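Local coordinates for chromosome-partitioning protein Spo0J (Thermus thermophilus HB27, PDB 1VZ0) that binds the plasmid centromere-like site parS, stimulates the ATPase activity of Soj and is probably involved in chromosome partitioning, at residues Asp52-Lys57 against Arg82-Ala87. Residues are numbered along the deposited sequence; the frame is centred on the assembly and turned at random.
Sequences DSIREK and RAALMA
In I54 CG1 takes the crowded position between the backbone N and the carbonyl carbon (chi1 66°), and an anti second torsion (177°) drives CD1 out toward A83 and A84 of helix 78-86. The methyl's closest neighbours are backbone atoms: I54 CD1 lies 3.2 Å from A83 O and a tight 3.3 Å from A84 CA, with the CB atoms of both alanines a little farther off. Behind it, A87 CB presses on I54 CG1 at 3.4 Å, again closer than usual for two carbons. The same alanine methyl also meets R55, whose CG sits 3.5 Å from A87 CB. From there R55 runs extended to NE alongside A87, and its guanidinium passes over A87 CA, which stands 3.8 Å above one face, toward the rim. NH1 comes near M86 O, but at a poor angle for bonding. The group is steadied from its own helix, where R55 NH2 reaches D52 OD2 at 2.7 Å in a salt bridge with a weak hydrogen bond; K48 pairs with the other carboxylate oxygen of D52. An alanine in place of I54 removes both CG1 and CD1 and would probably lose the packing on A83, A84 and A87, loosening this junction. With A83 and M86 also resting on L47, the axes of 52-57 and 82-86 cross at -71°, 8.5 Å apart, joining helix 38-57 to helix 78-86 in an alanine-lined helix-helix packing within the ParB N-terminal domain.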
loop_
_atom_site.group_PDB
_atom_site.type_symbol
_atom_site.label_atom_id
_atom_site.label_comp_id
_atom_site.label_asym_id
_atom_site.label_seq_id
_atom_site.Cartn_x
_atom_site.Cartn_y
_atom_site.Cartn_z
ATOM N N ASP C 52 -11.317 3.194 -18.908
ATOM C CA ASP C 52 -11.566 2.792 -20.292
ATOM C C ASP C 52 -12.645 1.720 -20.361
ATOM O O ASP C 52 -13.505 1.748 -21.237
ATOM C CB ASP C 52 -10.281 2.251 -20.933
ATOM C CG ASP C 52 -9.238 3.332 -21.164
ATOM O OD1 ASP C 52 -8.037 2.989 -21.218
ATOM O OD2 ASP C 52 -9.615 4.517 -21.301
ATOM N N SER C 53 -12.590 0.778 -19.429
ATOM C CA SER C 53 -13.548 -0.314 -19.388
ATOM C C SER C 53 -14.962 0.129 -19.030
ATOM O O SER C 53 -15.931 -0.408 -19.567
ATOM C CB SER C 53 -13.083 -1.379 -18.398
ATOM O OG SER C 53 -14.011 -2.447 -18.330
ATOM N N ILE C 54 -15.095 1.100 -18.129
ATOM C CA ILE C 54 -16.428 1.547 -17.745
ATOM C C ILE C 54 -17.053 2.500 -18.760
ATOM O O ILE C 54 -18.261 2.717 -18.738
ATOM C CB ILE C 54 -16.440 2.205 -16.345
ATOM C CG1 ILE C 54 -15.648 3.506 -16.364
ATOM C CG2 ILE C 54 -15.868 1.239 -15.319
ATOM C CD1 ILE C 54 -15.673 4.233 -15.048
ATOM N N ARG C 55 -16.243 3.072 -19.647
ATOM C CA ARG C 55 -16.791 3.957 -20.669
ATOM C C ARG C 55 -17.753 3.121 -21.498
ATOM O O ARG C 55 -18.736 3.627 -22.039
ATOM C CB ARG C 55 -15.707 4.489 -21.610
ATOM C CG ARG C 55 -14.981 5.736 -21.159
ATOM C CD ARG C 55 -14.327 6.399 -22.362
ATOM N NE ARG C 55 -13.349 7.418 -21.996
ATOM C CZ ARG C 55 -12.198 7.163 -21.380
ATOM N NH1 ARG C 55 -11.363 8.154 -21.086
ATOM N NH2 ARG C 55 -11.880 5.918 -21.054
ATOM N N GLU C 56 -17.449 1.829 -21.589
ATOM C CA GLU C 56 -18.248 0.889 -22.362
ATOM C C GLU C 56 -19.476 0.380 -21.620
ATOM O O GLU C 56 -20.607 0.633 -22.035
ATOM C CB GLU C 56 -17.386 -0.307 -22.777
ATOM C CG GLU C 56 -16.114 0.059 -23.527
ATOM C CD GLU C 56 -16.384 0.741 -24.858
ATOM O OE1 GLU C 56 -16.965 1.847 -24.862
ATOM O OE2 GLU C 56 -16.011 0.166 -25.905
ATOM N N LYS C 57 -19.248 -0.337 -20.524
ATOM C CA LYS C 57 -20.345 -0.901 -19.750
ATOM C C LYS C 57 -20.801 -0.100 -18.539
ATOM O O LYS C 57 -21.694 -0.537 -17.817
ATOM C CB LYS C 57 -19.997 -2.325 -19.306
ATOM C CG LYS C 57 -18.554 -2.519 -18.877
ATOM C CD LYS C 57 -17.652 -2.792 -20.074
ATOM C CE LYS C 57 -17.996 -4.122 -20.739
ATOM N NZ LYS C 57 -17.134 -4.412 -21.923
ATOM N N ARG C 82 -13.464 8.099 -9.335
ATOM C CA ARG C 82 -12.575 8.840 -10.217
ATOM C C ARG C 82 -12.466 8.248 -11.611
ATOM O O ARG C 82 -12.227 8.970 -12.577
ATOM C CB ARG C 82 -11.198 8.972 -9.566
ATOM C CG ARG C 82 -11.294 9.713 -8.253
ATOM C CD ARG C 82 -9.979 10.249 -7.757
ATOM N NE ARG C 82 -10.205 11.031 -6.544
ATOM C CZ ARG C 82 -10.827 12.209 -6.503
ATOM N NH1 ARG C 82 -10.989 12.827 -5.342
ATOM N NH2 ARG C 82 -11.269 12.783 -7.614
ATOM N N ALA C 83 -12.647 6.937 -11.723
ATOM C CA ALA C 83 -12.584 6.299 -13.028
ATOM C C ALA C 83 -13.847 6.671 -13.804
ATOM O O ALA C 83 -13.813 6.830 -15.022
ATOM C CB ALA C 83 -12.479 4.786 -12.877
ATOM N N ALA C 84 -14.958 6.816 -13.090
ATOM C CA ALA C 84 -16.222 7.178 -13.720
ATOM C C ALA C 84 -16.104 8.577 -14.304
ATOM O O ALA C 84 -16.660 8.868 -15.367
ATOM C CB ALA C 84 -17.344 7.125 -12.704
ATOM N N LEU C 85 -15.381 9.442 -13.601
ATOM C CA LEU C 85 -15.168 10.802 -14.069
ATOM C C LEU C 85 -14.330 10.759 -15.346
ATOM O O LEU C 85 -14.694 11.363 -16.353
ATOM C CB LEU C 85 -14.459 11.633 -12.996
ATOM C CG LEU C 85 -15.338 12.079 -11.823
ATOM C CD1 LEU C 85 -14.492 12.699 -10.729
ATOM C CD2 LEU C 85 -16.355 13.077 -12.320
ATOM N N MET C 86 -13.211 10.038 -15.298
ATOM C CA MET C 86 -12.336 9.903 -16.460
ATOM C C MET C 86 -13.105 9.333 -17.652
ATOM O O MET C 86 -12.909 9.761 -18.789
ATOM C CB MET C 86 -11.150 8.982 -16.145
ATOM C CG MET C 86 -9.901 9.689 -15.637
ATOM S SD MET C 86 -8.480 8.578 -15.609
ATOM C CE MET C 86 -8.293 8.265 -17.341
ATOM N N ALA C 87 -13.978 8.366 -17.381
ATOM C CA ALA C 87 -14.773 7.721 -18.419
ATOM C C ALA C 87 -15.760 8.687 -19.071
ATOM O O ALA C 87 -16.317 8.403 -20.135
ATOM C CB ALA C 87 -15.517 6.533 -17.832
#